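Local coordinates for phosphoserine aminotransferase (Bacillus alcalophilus, PDB 1W23) that catalyses the pyridoxal-phosphate-dependent, reversible transfer of an amino group between glutamate and 3-phosphohydroxypyruvate, yielding phosphoserine in the second step of serine biosynthesis, at the interface of chains A and B. Numbering follows the deposited sequence. Chains: chain A/B, Phosphoserine aminotransferase.

Contact 1: the interface of chains A and B. Residues chain A 1-2, 4; chain B 31-33.
B:Gln33 reaches from a loop of one subunit into the N-terminal tail of the other, between A:Val1 and A:Val4, in the homodimer of this aminotransferase. Its CG stands anti to its own carbonyl carbon (chi1 -58°) and the chain runs extended from there, which carries the amide out to the tail. Followed outward, B:Gln33 CB packs 3.8 Å from methyl A:Val4 CG2. B:Gln33 CG lies 4.0 Å from A:Val4 CG2, with A:Val1 CG1 on its other side. The amide carbon B:Gln33 CD comes to 3.6 Å from A:Val4 CG2. At the tip, B:Gln33 NE2 donates a hydrogen bond of 2.6 Å to the backbone oxygen A:Lys2 O, bent to 138° at the hydrogen, the donor 29° off the carbonyl plane. The same A:Lys2 O also lies 3.0 Å from B:Gln33 OE1, a clash between two acceptors. Because A:Val1 and A:Lys2 are poorly ordered, the amide placement and the short contacts here are doubtful. An alanine in place of B:Gln33 would probably leave A:Lys2 O without its partner from the other chain and the poorly ordered tail less restrained. Nearer the better-ordered part of the tail, A:Val4 CG2 also lies 3.6 Å from the backbone oxygen B:Thr32 O. B:Gln33 OE1 meets a water at 2.9 Å, and that water is 2.8 Å from the backbone nitrogen A:Val4 N.

Contact 2: the interface of chains A and B. Residues chain A 78, 81, 85, 221, 223-224; chain B 78, 81, 85, 221, 223-224.
A:Leu224 and B:Leu224 meet tip to tip where the subunits of the homodimer face each other, A:Leu224 CD1 lying 3.8 Å from B:Leu224 CD1. Each comes from the 3-10 helix 222-224 and faces its own symmetry mate, and helix 75-87 of each subunit packs against the segment 221-224 of the other. No hydrogen bond or salt bridge crosses this patch, which is held by apolar packing. A:Thr81 and B:Pro221 cross at about a right angle: the hydroxyl A:Thr81 OG1 points at the CB-CG side of the ring from outside, 3.3 Å from B:Pro221 CG, while A:Thr81 CB stands 3.9 Å from B:Pro221 CB. The reciprocal pair, B:Thr81 and A:Pro221, is arranged alike. A:Leu78 and B:Leu78 each send one methyl obliquely against the base of the opposite methionine, B:Met223 or A:Met223, with A:Leu78 CD1 4.0 Å from B:Met223 CB. A:Met85 and B:Met85 break the symmetry. In A:Met85, CG lies anti to the carbonyl carbon (chi1 -81°) and the chain stays extended to CE, whereas in B:Met85 CG is anti to the backbone N and the chain turns at chi3. A:Met85 CE consequently packs closer to the proline, 3.6 Å from B:Pro221 CG against 4.0 Å between B:Met85 CE and A:Pro221 CG. A:Met85 CE also reaches B:Leu224 CD1 tip to tip, 3.8 Å away.

Contact 3: the interface of chains A and B. Residues chain A 12-14, 16, 19; chain B 27, 35, 37-38.
B:Glu38 points its carboxylate at the loop just before helix 16-24 of the partner subunit, in a dimer contact of this class-V aminotransferase. B:Glu38 OE2 accepts a nearly straight hydrogen bond (176° at the hydrogen) from the backbone nitrogen A:Leu14 N, 2.9 Å away, through its anti lone pair. Methyl A:Leu19 CD1 meets the carboxylate tip to tip, 3.6 Å from B:Glu38 CD. The second methyl, A:Leu19 CD2, lies 3.7 Å from B:Met37 CE as the two side chains run antiparallel alongside each other, and A:Leu19 CB packs on B:Leu27 CD2. The A:Leu14 side chain runs roughly perpendicular to that of B:Met37, its CD1 resting near B:Met37 CB.

Within chain B, B:Glu38 OE1 takes a hydrogen bond of 2.8 Å from B:Ser35 N, also on its anti lone pair, which together with the bond to OE2 fixes the rotation of the carboxylate. B:Ser35 OG, anti to its own backbone N (chi1 -178°), accepts in turn from B:Met37 N. Waters extend the shell. One lies between OE2 and A:Leu14 O; another links A:Ser12 N and O to B:Met37 O; a third joins OE1, B:Leu27 O and A:Lys16 NZ. A:Lys16 NZ remains 5.2 Å from B:Glu38 OE1, so any attraction between these opposite charges is likely to act through that water, 2.8 Å from A:Lys16 NZ.

Contact 1: the interface of chains A and B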
loop_
_atom_site.group_PDB
_atom_site.type_symbol
_atom_site.label_atom_id
_atom_site.label_comp_id
_atom_site.label_asym_id
_atom_site.label_seq_id
_atom_site.Cartn_x
_atom_site.Cartn_y
_atom_site.Cartn_z
ATOM N N VAL A 1 19.387 27.865 -4.272
ATOM C CA VAL A 1 18.356 26.979 -4.806
ATOM C C VAL A 1 17.139 27.774 -5.299
ATOM O O VAL A 1 16.836 28.763 -4.616
ATOM C CB VAL A 1 17.815 25.957 -3.786
ATOM C CG1 VAL A 1 17.944 24.555 -4.350
ATOM C CG2 VAL A 1 18.518 26.064 -2.444
ATOM N N LYS A 2 16.540 27.304 -6.399
ATOM C CA LYS A 2 15.292 27.877 -6.890
ATOM C C LYS A 2 14.273 27.837 -5.750
ATOM O O LYS A 2 14.349 26.939 -4.901
ATOM C CB LYS A 2 14.664 27.171 -8.087
ATOM C CG LYS A 2 13.810 25.945 -7.835
ATOM C CD LYS A 2 13.685 24.999 -9.001
ATOM C CE LYS A 2 12.436 25.134 -9.834
ATOM N NZ LYS A 2 11.324 26.101 -9.522
ATOM N N VAL A 4 10.846 26.865 -4.122
ATOM C CA VAL A 4 9.751 25.912 -4.377
ATOM C C VAL A 4 8.744 25.987 -3.240
ATOM O O VAL A 4 9.113 25.901 -2.081
ATOM C CB VAL A 4 10.306 24.490 -4.523
ATOM C CG1 VAL A 4 9.164 23.503 -4.636
ATOM C CG2 VAL A 4 11.210 24.447 -5.734
ATOM N N ASP B 31 15.695 17.336 -8.863
ATOM C CA ASP B 31 15.833 18.779 -8.761
ATOM C C ASP B 31 14.535 19.494 -8.497
ATOM O O ASP B 31 14.399 20.714 -8.679
ATOM C CB ASP B 31 16.518 19.324 -10.041
ATOM C CG ASP B 31 17.963 18.833 -10.171
ATOM O OD1 ASP B 31 18.719 19.052 -9.214
ATOM O OD2 ASP B 31 18.266 18.254 -11.235
ATOM N N THR B 32 13.514 18.780 -7.974
ATOM C CA THR B 32 12.235 19.428 -7.656
ATOM C C THR B 32 12.193 20.104 -6.292
ATOM O O THR B 32 11.266 20.850 -6.002
ATOM C CB THR B 32 11.082 18.420 -7.653
ATOM O OG1 THR B 32 11.230 17.494 -6.563
ATOM C CG2 THR B 32 10.937 17.679 -8.982
ATOM N N GLN B 33 13.180 19.818 -5.466
ATOM C CA GLN B 33 13.248 20.258 -4.083
ATOM C C GLN B 33 12.158 19.624 -3.213
ATOM O O GLN B 33 11.939 20.086 -2.098
ATOM C CB GLN B 33 13.273 21.789 -3.940
ATOM C CG GLN B 33 14.433 22.381 -4.689
ATOM C CD GLN B 33 14.574 23.865 -4.467
ATOM O OE1 GLN B 33 14.236 24.379 -3.403
ATOM N NE2 GLN B 33 15.094 24.522 -5.497
HETATM O O HOH W 1 12.717 26.447 -2.040
#

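Contact 2: the interface of chains A and B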
loop_
_atom_site.group_PDB
_atom_site.type_symbol
_atom_site.label_atom_id
_atom_site.label_comp_id
_atom_site.label_asym_id
_atom_site.label_seq_id
_atom_site.Cartn_x
_atom_site.Cartn_y
_atom_site.Cartn_z
ATOM N N LEU A 78 -10.573 2.203 -1.131
ATOM C CA LEU A 78 -10.994 0.876 -0.770
ATOM C C LEU A 78 -11.950 0.891 0.380
ATOM O O LEU A 78 -12.855 0.023 0.479
ATOM C CB LEU A 78 -9.785 -0.042 -0.479
ATOM C CG LEU A 78 -10.136 -1.522 -0.340
ATOM C CD1 LEU A 78 -10.714 -2.142 -1.612
ATOM C CD2 LEU A 78 -8.904 -2.290 0.111
ATOM N N THR A 81 -15.780 0.872 -0.384
ATOM C CA THR A 81 -16.464 -0.434 -0.531
ATOM C C THR A 81 -16.359 -1.283 0.730
ATOM O O THR A 81 -17.326 -1.974 1.111
ATOM C CB THR A 81 -15.984 -1.166 -1.790
ATOM O OG1 THR A 81 -16.897 -2.284 -2.010
ATOM C CG2 THR A 81 -14.590 -1.710 -1.743
ATOM N N MET A 85 -19.510 -3.212 2.705
ATOM C CA MET A 85 -19.388 -4.691 2.728
ATOM C C MET A 85 -19.509 -5.260 4.133
ATOM O O MET A 85 -20.013 -6.339 4.339
ATOM C CB MET A 85 -18.005 -5.197 2.303
ATOM C CG MET A 85 -17.849 -5.227 0.816
ATOM S SD MET A 85 -16.225 -5.857 0.408
ATOM C CE MET A 85 -16.310 -5.777 -1.375
ATOM N N PRO A 221 -14.811 -11.745 1.795
ATOM C CA PRO A 221 -13.434 -12.244 1.715
ATOM C C PRO A 221 -12.624 -11.848 2.942
ATOM O O PRO A 221 -12.774 -10.741 3.491
ATOM C CB PRO A 221 -12.905 -11.547 0.507
ATOM C CG PRO A 221 -14.125 -11.468 -0.380
ATOM C CD PRO A 221 -15.223 -11.056 0.576
ATOM N N MET A 223 -9.594 -10.695 3.524
ATOM C CA MET A 223 -8.860 -9.406 3.535
ATOM C C MET A 223 -9.825 -8.239 3.643
ATOM O O MET A 223 -9.361 -7.138 3.997
ATOM C CB MET A 223 -8.015 -9.239 2.263
ATOM C CG MET A 223 -6.637 -9.902 2.297
ATOM S SD MET A 223 -5.515 -9.134 3.501
ATOM C CE MET A 223 -5.168 -7.559 2.733
ATOM N N LEU A 224 -11.107 -8.408 3.337
ATOM C CA LEU A 224 -12.092 -7.332 3.301
ATOM C C LEU A 224 -12.935 -7.259 4.564
ATOM O O LEU A 224 -13.816 -6.378 4.623
ATOM C CB LEU A 224 -12.948 -7.402 2.043
ATOM C CG LEU A 224 -12.136 -7.126 0.746
ATOM C CD1 LEU A 224 -12.858 -7.626 -0.477
ATOM C CD2 LEU A 224 -11.858 -5.629 0.661
ATOM N N LEU B 78 -4.505 -9.930 -1.151
ATOM C CA LEU B 78 -5.725 -9.367 -1.772
ATOM C C LEU B 78 -5.940 -9.972 -3.123
ATOM O O LEU B 78 -7.119 -10.160 -3.547
ATOM C CB LEU B 78 -5.682 -7.845 -1.830
ATOM C CG LEU B 78 -6.984 -7.183 -2.286
ATOM C CD1 LEU B 78 -8.109 -7.405 -1.285
ATOM C CD2 LEU B 78 -6.809 -5.692 -2.485
ATOM N N THR B 81 -8.315 -13.059 -3.437
ATOM C CA THR B 81 -9.756 -12.815 -3.620
ATOM C C THR B 81 -10.031 -12.047 -4.896
ATOM O O THR B 81 -11.060 -12.335 -5.592
ATOM C CB THR B 81 -10.370 -12.179 -2.360
ATOM O OG1 THR B 81 -11.823 -12.197 -2.567
ATOM C CG2 THR B 81 -9.984 -10.761 -2.156
ATOM N N MET B 85 -12.840 -13.011 -7.865
ATOM C CA MET B 85 -13.921 -12.048 -7.972
ATOM C C MET B 85 -14.115 -11.589 -9.420
ATOM O O MET B 85 -15.223 -11.305 -9.841
ATOM C CB MET B 85 -13.616 -10.929 -6.989
ATOM C CG MET B 85 -14.806 -10.082 -6.623
ATOM S SD MET B 85 -14.445 -8.771 -5.459
ATOM C CE MET B 85 -14.053 -9.634 -3.925
ATOM N N PRO B 221 -17.100 -4.278 -6.914
ATOM C CA PRO B 221 -16.681 -2.932 -6.520
ATOM C C PRO B 221 -15.592 -2.369 -7.392
ATOM O O PRO B 221 -14.678 -3.071 -7.832
ATOM C CB PRO B 221 -16.184 -3.153 -5.091
ATOM C CG PRO B 221 -17.028 -4.253 -4.604
ATOM C CD PRO B 221 -17.132 -5.196 -5.793
ATOM N N MET B 223 -12.850 -0.603 -7.047
ATOM C CA MET B 223 -11.445 -0.842 -6.701
ATOM C C MET B 223 -11.004 -2.293 -6.900
ATOM O O MET B 223 -9.796 -2.564 -6.983
ATOM C CB MET B 223 -11.162 -0.444 -5.256
ATOM C CG MET B 223 -10.892 1.053 -5.049
ATOM S SD MET B 223 -9.377 1.658 -5.824
ATOM C CE MET B 223 -8.121 0.879 -4.830
ATOM N N LEU B 224 -11.945 -3.208 -6.934
ATOM C CA LEU B 224 -11.673 -4.653 -7.018
ATOM C C LEU B 224 -11.829 -5.185 -8.434
ATOM O O LEU B 224 -11.615 -6.372 -8.633
ATOM C CB LEU B 224 -12.559 -5.405 -6.020
ATOM C CG LEU B 224 -12.191 -5.156 -4.579
ATOM C CD1 LEU B 224 -13.267 -5.558 -3.630
ATOM C CD2 LEU B 224 -10.905 -5.948 -4.257
#

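Contact 3: the interface of chains A and B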
loop_
_atom_site.group_PDB
_atom_site.type_symbol
_atom_site.label_atom_id
_atom_site.label_comp_id
_atom_site.label_asym_id
_atom_site.label_seq_id
_atom_site.Cartn_x
_atom_site.Cartn_y
_atom_site.Cartn_z
ATOM N N SER A 12 1.511 15.083 -0.608
ATOM C CA SER A 12 1.679 16.477 -0.237
ATOM C C SER A 12 2.919 16.690 0.594
ATOM O O SER A 12 3.689 15.767 0.899
ATOM C CB SER A 12 0.438 16.945 0.522
ATOM O OG SER A 12 0.209 16.176 1.664
ATOM N N ALA A 13 3.134 17.944 0.968
ATOM C CA ALA A 13 4.287 18.305 1.791
ATOM C C ALA A 13 4.326 17.469 3.071
ATOM O O ALA A 13 3.296 17.274 3.730
ATOM C CB ALA A 13 4.194 19.799 2.171
ATOM N N LEU A 14 5.506 17.054 3.462
ATOM C CA LEU A 14 5.771 16.392 4.746
ATOM C C LEU A 14 6.601 17.311 5.624
ATOM O O LEU A 14 7.290 18.209 5.095
ATOM C CB LEU A 14 6.409 15.020 4.507
ATOM C CG LEU A 14 5.506 13.988 3.814
ATOM C CD1 LEU A 14 6.291 12.778 3.329
ATOM C CD2 LEU A 14 4.420 13.467 4.736
ATOM N N LYS A 16 9.727 18.515 7.234
ATOM C CA LYS A 16 11.137 18.191 6.923
ATOM C C LYS A 16 11.802 17.335 8.023
ATOM O O LYS A 16 12.531 16.434 7.651
ATOM C CB LYS A 16 11.909 19.466 6.671
ATOM C CG LYS A 16 13.286 19.239 6.116
ATOM C CD LYS A 16 13.268 18.757 4.677
ATOM C CE LYS A 16 13.000 19.935 3.752
ATOM N NZ LYS A 16 13.174 19.571 2.310
ATOM N N LEU A 19 11.371 13.626 7.298
ATOM C CA LEU A 19 12.156 13.203 6.142
ATOM C C LEU A 19 13.635 13.162 6.475
ATOM O O LEU A 19 14.335 12.233 6.017
ATOM C CB LEU A 19 11.886 14.106 4.925
ATOM C CG LEU A 19 10.533 13.866 4.228
ATOM C CD1 LEU A 19 10.231 15.060 3.322
ATOM C CD2 LEU A 19 10.551 12.585 3.444
ATOM N N LEU B 27 15.277 14.016 -0.002
ATOM C CA LEU B 27 14.722 15.339 0.238
ATOM C C LEU B 27 14.487 16.131 -1.040
ATOM O O LEU B 27 13.736 17.100 -1.081
ATOM C CB LEU B 27 15.634 16.148 1.168
ATOM C CG LEU B 27 16.172 15.467 2.442
ATOM C CD1 LEU B 27 16.995 16.472 3.232
ATOM C CD2 LEU B 27 15.045 14.904 3.269
ATOM N N SER B 35 10.711 15.582 -1.866
ATOM C CA SER B 35 10.878 14.130 -1.861
ATOM C C SER B 35 9.934 13.553 -2.899
ATOM O O SER B 35 8.847 14.091 -3.164
ATOM C CB SER B 35 10.467 13.608 -0.493
ATOM O OG SER B 35 10.646 12.187 -0.406
ATOM N N MET B 37 8.084 11.321 -2.070
ATOM C CA MET B 37 6.928 11.177 -1.186
ATOM C C MET B 37 6.028 12.394 -1.096
ATOM O O MET B 37 4.941 12.291 -0.494
ATOM C CB MET B 37 7.427 10.849 0.265
ATOM C CG MET B 37 7.823 9.424 0.457
ATOM S SD MET B 37 8.359 9.132 2.143
ATOM C CE MET B 37 10.077 9.281 1.933
ATOM N N GLU B 38 6.463 13.524 -1.616
ATOM C CA GLU B 38 5.738 14.784 -1.504
ATOM C C GLU B 38 5.164 15.241 -2.849
ATOM O O GLU B 38 4.554 16.329 -2.892
ATOM C CB GLU B 38 6.689 15.881 -0.975
ATOM C CG GLU B 38 7.171 15.663 0.426
ATOM C CD GLU B 38 8.145 16.727 0.865
ATOM O OE1 GLU B 38 9.273 16.763 0.285
ATOM O OE2 GLU B 38 7.803 17.520 1.763
HETATM O O HOH W 2 9.535 18.784 3.471
HETATM O O HOH W 3 11.897 17.489 1.026
HETATM O O HOH W 4 2.387 12.985 1.324
#

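Contacts 1 and 3 are neighbours, their C-alpha centres about 13 Å apart, and both set the N-terminal stretch of chain A against residues 27-38 of chain B, a segment that ends in 3-10 helix 36-38. The C-alpha centre of contact 2 lies about 40 Å from that of contact 1 and about 30 Å from that of contact 3, and it draws on other elements, helix 75-87 and the segment 221-224. Because the interface is two-fold symmetric, contacts 1 and 3 recur with the chains exchanged, whereas contact 2 contains both halves of its own symmetry. The homodimer is thus joined at well-separated places, apolar in contact 2 and partly polar and water-bridged in contacts 1 and 3.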